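Long-range contacts in adhesin (Streptococcus sanguinis SK1 = NCTC 7863, PDB 6VT2), which probably attaches the bacterium to host sialoglycans through two tandem SigLec-like modules, each of which binds a glycan: residues D62-P67 with N74-R79; S347-I352 with Y370-D375. One frame throughout, in Å; residues are numbered along the deposited sequence.

How the contacts relate
From the N terminus the chain runs through a SigLec-like module, an atypical Rib domain, a second SigLec-like module and a second atypical Rib domain. Contact 1 lies in the first of these and contact 2 in the last. Contact 1 closes the short connection between strands 58-61 and 76-83, neighbours in an antiparallel sheet. Contact 2 closes a longer span, through the rest of helix 346-360 and the loop to strand 369-372, laying the start of the helix against the end of that strand. The two follow in series, neither nesting nor crossing, with about 105 Å between centres, on opposite sides of the chain's centre. Each therefore ties together parts of its own domain alone.

Contact 1: residues D62-P67 with N74-R79; sequences DNLSVP and NPLRTR
Leu76, the first residue of strand 76-83, carries the direct packing against the loop that begins at Asp62. Its CG stands anti to the backbone N (chi1 -179°), and from there the two methyls divide the work. Leu76 CD1 meets the loop backbone, 3.6 Å from Asp62 O. The next carbonyl follows closely, with Asn63 O 3.8 Å from Leu76 CD1. Leu76 CD2 touches Leu64 CD2 at 3.9 Å, the two leucine side chains crossing at about a right angle. Leu76 also packs on Val35 and Val38 of strand 35-41, so the leucine pair lies where the loop closes over the interior between the two sheets of the SigLec-like domain.

Arg77 takes part through its backbone. Asp62 N and Arg77 O are 4.3 Å apart, and water 1 bridges them: it accepts from Asp62 N at 3.0 Å and donates to Arg77 O at 2.8 Å. Water 2 also donates to Arg77 O, at 2.8 Å; its second link, to Asp62 O, is modelled too short to be trusted in detail. The guanidinium leads away to strand 21-29, where NH1 forms a salt bridge with Glu27 and the group makes a cation-pi contact with Phe25.

Further along, the strand pairs with the outermost strand, 58-61: Thr78 OG1 is hydrogen-bonded to Thr61 OG1, and the backbone of Arg79 to that of Ser60.

The chemistry thus changes along the segment, from a small apolar contact at Leu76 to hydration at Arg77 and strand pairing at Arg79. The loop has a further tie in the backbone bond of Ser65 with Val35. At Asp62, one ordered water carries the link from its N to Arg77 O, where the backbones have moved too far apart to pair directly.

Contact 2: residues S347-I352 with Y370-D375; sequences SEKTAI and YVVNND
A chi1 of -71° turns CG of Lys349 away from its carbonyl carbon, and the extended chain beyond carries NZ past Val372 to Asn374, in the turn that follows strand 369-372. Val372 answers with CG1 anti to its own backbone N, which sets that methyl 3.7 Å from Lys349 CG. The other branch, Val372 CG2, reaches the helix backbone, 3.5 Å from Lys349 O, and lies 4.2 Å from Ile352 CG2. The lysine and valine side chains run alongside each other with opposite sense, and the CA atoms of Lys349 and Val372 are 5.7 Å apart, a close approach of helix and strand.

At the far end of the lysine, Lys349 NZ donates to Asn374 OD1 in a short hydrogen bond of 2.6 Å. The C=O...NZ angle is 152°, with the donor tilted 22° from the carbonyl plane. Just before it, Lys349 CE rests 3.6 Å from Asn373 O. Asn374 OD1 also accepts from Gln343 NE2, so two donors grip this oxygen and probably fix the turn of the amide.

One lysine thus serves both halves of the contact, its CB and CG packed on the valine methyl CG1 and its ammonium bonded to Asn374 in the hairpin turn. The turn leads from strand 369-372 into strand 378-381 of the three-stranded antiparallel sheet of the atypical Rib domain, while Leu344, in the loop before helix 346-360, packs on Lys349 and Ile352 and shares a backbone bond with Asn374. Ile352 touches Val378 of that sheet and, apart from it, Thr336 of strand 336-338.

Contact 1: residues D62-P67 with N74-R79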
loop_
_atom_site.group_PDB
_atom_site.type_symbol
_atom_site.label_atom_id
_atom_site.label_comp_id
_atom_site.label_asym_id
_atom_site.label_seq_id
_atom_site.Cartn_x
_atom_site.Cartn_y
_atom_site.Cartn_z
ATOM N N ASP A 62 46.099 13.661 9.237
ATOM C CA ASP A 62 46.224 13.728 10.687
ATOM C C ASP A 62 47.510 12.969 11.031
ATOM O O ASP A 62 47.956 12.158 10.313
ATOM C CB ASP A 62 44.972 13.113 11.296
ATOM C CG ASP A 62 43.691 13.874 10.992
ATOM O OD1 ASP A 62 43.744 14.919 10.372
ATOM O OD2 ASP A 62 42.653 13.346 11.304
ATOM N N ASN A 63 48.030 13.222 12.184
ATOM C CA ASN A 63 49.098 12.435 12.735
ATOM C C ASN A 63 50.382 12.480 11.927
ATOM O O ASN A 63 51.177 11.581 12.027
ATOM C CB ASN A 63 48.665 10.985 12.890
ATOM C CG ASN A 63 49.269 10.371 14.112
ATOM O OD1 ASN A 63 49.530 11.070 15.070
ATOM N ND2 ASN A 63 49.471 9.062 14.108
ATOM N N LEU A 64 50.610 13.508 11.122
ATOM C CA LEU A 64 51.879 13.673 10.420
ATOM C C LEU A 64 53.012 13.860 11.418
ATOM O O LEU A 64 52.843 14.457 12.498
ATOM C CB LEU A 64 51.845 14.894 9.517
ATOM C CG LEU A 64 51.565 14.691 8.042
ATOM C CD1 LEU A 64 51.636 16.057 7.340
ATOM C CD2 LEU A 64 52.564 13.732 7.401
ATOM N N SER A 65 54.190 13.324 11.060
ATOM C CA SER A 65 55.432 13.653 11.751
ATOM C C SER A 65 55.366 13.217 13.220
ATOM O O SER A 65 55.789 13.912 14.153
ATOM C CB SER A 65 55.749 15.145 11.605
ATOM O OG SER A 65 57.152 15.257 11.854
ATOM N N VAL A 66 54.877 12.012 13.424
ATOM C CA VAL A 66 54.674 11.406 14.727
ATOM C C VAL A 66 55.342 10.045 14.693
ATOM O O VAL A 66 55.087 9.264 13.756
ATOM C CB VAL A 66 53.172 11.266 15.057
ATOM C CG1 VAL A 66 52.920 10.308 16.211
ATOM C CG2 VAL A 66 52.617 12.599 15.329
ATOM N N PRO A 67 56.196 9.717 15.661
ATOM C CA PRO A 67 56.768 8.364 15.732
ATOM C C PRO A 67 55.684 7.299 15.701
ATOM O O PRO A 67 54.687 7.376 16.401
ATOM C CB PRO A 67 57.522 8.356 17.070
ATOM C CG PRO A 67 57.727 9.772 17.391
ATOM C CD PRO A 67 56.640 10.587 16.767
ATOM N N ASN A 74 49.389 0.027 11.002
ATOM C CA ASN A 74 48.672 1.284 11.201
ATOM C C ASN A 74 49.119 2.319 10.200
ATOM O O ASN A 74 49.909 3.118 10.520
ATOM C CB ASN A 74 48.832 1.744 12.655
ATOM C CG ASN A 74 48.090 0.848 13.632
ATOM O OD1 ASN A 74 46.870 0.800 13.632
ATOM N ND2 ASN A 74 48.812 0.100 14.406
ATOM N N PRO A 75 48.829 2.181 8.893
ATOM C CA PRO A 75 49.371 3.106 7.942
ATOM C C PRO A 75 48.952 4.558 8.164
ATOM O O PRO A 75 47.950 4.817 8.682
ATOM C CB PRO A 75 48.843 2.675 6.573
ATOM C CG PRO A 75 48.433 1.259 6.786
ATOM C CD PRO A 75 48.016 1.165 8.232
ATOM N N LEU A 76 49.804 5.470 7.742
ATOM C CA LEU A 76 49.468 6.887 7.828
ATOM C C LEU A 76 48.379 7.152 6.789
ATOM O O LEU A 76 48.584 6.813 5.676
ATOM C CB LEU A 76 50.697 7.702 7.503
ATOM C CG LEU A 76 50.411 9.176 7.602
ATOM C CD1 LEU A 76 50.018 9.555 9.021
ATOM C CD2 LEU A 76 51.595 9.969 7.128
ATOM N N ARG A 77 47.276 7.759 7.187
ATOM C CA ARG A 77 46.145 7.970 6.276
ATOM C C ARG A 77 46.039 9.433 5.834
ATOM O O ARG A 77 45.975 10.272 6.656
ATOM C CB ARG A 77 44.887 7.507 6.983
ATOM C CG ARG A 77 44.802 6.018 6.784
ATOM C CD ARG A 77 43.727 5.312 7.482
ATOM N NE ARG A 77 42.441 5.628 6.952
ATOM C CZ ARG A 77 41.831 5.150 5.915
ATOM N NH1 ARG A 77 42.446 4.379 5.053
ATOM N NH2 ARG A 77 40.586 5.511 5.743
ATOM N N THR A 78 45.998 9.671 4.534
ATOM C CA THR A 78 45.868 11.034 4.017
ATOM C C THR A 78 44.518 11.097 3.330
ATOM O O THR A 78 44.262 10.246 2.565
ATOM C CB THR A 78 46.971 11.338 3.020
ATOM O OG1 THR A 78 48.200 11.364 3.721
ATOM C CG2 THR A 78 46.783 12.646 2.290
ATOM N N ARG A 79 43.708 12.060 3.698
ATOM C CA ARG A 79 42.410 12.206 3.067
ATOM C C ARG A 79 42.556 13.157 1.876
ATOM O O ARG A 79 43.059 14.193 2.056
ATOM C CB ARG A 79 41.456 12.817 4.072
ATOM C CG ARG A 79 40.022 12.933 3.557
ATOM C CD ARG A 79 39.279 13.866 4.491
ATOM N NE ARG A 79 37.909 13.943 4.076
ATOM C CZ ARG A 79 37.159 14.984 4.222
ATOM N NH1 ARG A 79 35.931 14.953 3.754
ATOM N NH2 ARG A 79 37.598 16.032 4.845
HETATM O O HOH W 1 44.055 11.938 7.940
HETATM O O HOH W 2 46.551 10.403 9.438
#

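Contact 2: residues S347-I352 with Y370-D375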
loop_
_atom_site.group_PDB
_atom_site.type_symbol
_atom_site.label_atom_id
_atom_site.label_comp_id
_atom_site.label_asym_id
_atom_site.label_seq_id
_atom_site.Cartn_x
_atom_site.Cartn_y
_atom_site.Cartn_z
ATOM N N SER A 347 -51.854 -25.185 33.452
ATOM C CA SER A 347 -50.587 -25.332 34.146
ATOM C C SER A 347 -49.578 -26.119 33.303
ATOM O O SER A 347 -48.370 -25.833 33.352
ATOM C CB SER A 347 -50.777 -25.987 35.517
ATOM O OG SER A 347 -51.339 -27.259 35.380
ATOM N N GLU A 348 -50.039 -27.131 32.566
ATOM C CA GLU A 348 -49.106 -27.876 31.747
ATOM C C GLU A 348 -48.540 -27.010 30.634
ATOM O O GLU A 348 -47.347 -27.072 30.342
ATOM C CB GLU A 348 -49.801 -29.110 31.204
ATOM C CG GLU A 348 -50.022 -30.228 32.277
ATOM C CD GLU A 348 -51.163 -31.174 31.903
ATOM O OE1 GLU A 348 -51.358 -32.183 32.645
ATOM O OE2 GLU A 348 -51.817 -30.999 30.845
ATOM N N LYS A 349 -49.390 -26.196 30.021
ATOM C CA LYS A 349 -48.931 -25.273 28.988
ATOM C C LYS A 349 -47.929 -24.293 29.557
ATOM O O LYS A 349 -46.911 -24.007 28.926
ATOM C CB LYS A 349 -50.116 -24.535 28.397
ATOM C CG LYS A 349 -50.998 -25.353 27.547
ATOM C CD LYS A 349 -52.251 -24.571 27.040
ATOM C CE LYS A 349 -53.044 -25.394 26.104
ATOM N NZ LYS A 349 -54.236 -24.657 25.683
ATOM N N THR A 350 -48.212 -23.736 30.719
ATOM C CA THR A 350 -47.274 -22.821 31.357
ATOM C C THR A 350 -45.934 -23.466 31.618
ATOM O O THR A 350 -44.885 -22.852 31.371
ATOM C CB THR A 350 -47.894 -22.313 32.656
ATOM O OG1 THR A 350 -49.125 -21.670 32.311
ATOM C CG2 THR A 350 -47.003 -21.319 33.293
ATOM N N ALA A 351 -45.934 -24.710 32.098
ATOM C CA ALA A 351 -44.677 -25.361 32.388
ATOM C C ALA A 351 -43.882 -25.589 31.119
ATOM O O ALA A 351 -42.649 -25.475 31.136
ATOM C CB ALA A 351 -44.926 -26.710 33.068
ATOM N N ILE A 352 -44.567 -25.947 30.022
ATOM C CA ILE A 352 -43.876 -26.175 28.750
ATOM C C ILE A 352 -43.280 -24.878 28.250
ATOM O O ILE A 352 -42.119 -24.814 27.803
ATOM C CB ILE A 352 -44.818 -26.802 27.713
ATOM C CG1 ILE A 352 -45.086 -28.267 28.035
ATOM C CG2 ILE A 352 -44.217 -26.698 26.331
ATOM C CD1 ILE A 352 -46.227 -28.801 27.254
ATOM N N TYR A 370 -44.076 -17.499 22.292
ATOM C CA TYR A 370 -44.391 -18.909 22.303
ATOM C C TYR A 370 -45.896 -19.080 22.510
ATOM O O TYR A 370 -46.524 -18.405 23.357
ATOM C CB TYR A 370 -43.630 -19.580 23.411
ATOM C CG TYR A 370 -42.161 -19.451 23.316
ATOM C CD1 TYR A 370 -41.445 -20.033 22.289
ATOM C CD2 TYR A 370 -41.464 -18.758 24.258
ATOM C CE1 TYR A 370 -40.086 -19.955 22.260
ATOM C CE2 TYR A 370 -40.125 -18.647 24.212
ATOM C CZ TYR A 370 -39.442 -19.243 23.176
ATOM O OH TYR A 370 -38.129 -19.156 23.077
ATOM N N VAL A 371 -46.483 -19.950 21.732
ATOM C CA VAL A 371 -47.872 -20.332 21.962
ATOM C C VAL A 371 -47.874 -21.838 22.151
ATOM O O VAL A 371 -47.506 -22.581 21.239
ATOM C CB VAL A 371 -48.802 -19.927 20.809
ATOM C CG1 VAL A 371 -50.198 -20.363 21.076
ATOM C CG2 VAL A 371 -48.744 -18.415 20.600
ATOM N N VAL A 372 -48.249 -22.291 23.335
ATOM C CA VAL A 372 -48.391 -23.715 23.577
ATOM C C VAL A 372 -49.817 -24.110 23.182
ATOM O O VAL A 372 -50.814 -23.609 23.716
ATOM C CB VAL A 372 -48.093 -24.058 25.026
ATOM C CG1 VAL A 372 -48.106 -25.592 25.183
ATOM C CG2 VAL A 372 -46.734 -23.485 25.460
ATOM N N ASN A 373 -49.918 -24.945 22.189
ATOM C CA ASN A 373 -51.191 -25.409 21.681
ATOM C C ASN A 373 -51.778 -26.472 22.594
ATOM O O ASN A 373 -51.141 -26.961 23.535
ATOM C CB ASN A 373 -50.958 -25.888 20.286
ATOM C CG ASN A 373 -50.344 -24.755 19.422
ATOM O OD1 ASN A 373 -50.912 -23.688 19.373
ATOM N ND2 ASN A 373 -49.184 -24.969 18.818
ATOM N N ASN A 374 -53.034 -26.799 22.304
ATOM C CA ASN A 374 -53.760 -27.695 23.190
ATOM C C ASN A 374 -53.108 -29.057 23.263
ATOM O O ASN A 374 -53.240 -29.720 24.297
ATOM C CB ASN A 374 -55.189 -27.859 22.744
ATOM C CG ASN A 374 -56.027 -26.677 23.086
ATOM O OD1 ASN A 374 -55.818 -26.026 24.101
ATOM N ND2 ASN A 374 -57.008 -26.402 22.251
ATOM N N ASP A 375 -52.387 -29.478 22.209
ATOM C CA ASP A 375 -51.666 -30.743 22.208
ATOM C C ASP A 375 -50.235 -30.622 22.730
ATOM O O ASP A 375 -49.484 -31.614 22.740
ATOM C CB ASP A 375 -51.670 -31.365 20.813
ATOM C CG ASP A 375 -50.873 -30.548 19.767
ATOM O OD1 ASP A 375 -50.286 -29.515 20.107
ATOM O OD2 ASP A 375 -50.860 -30.942 18.596
#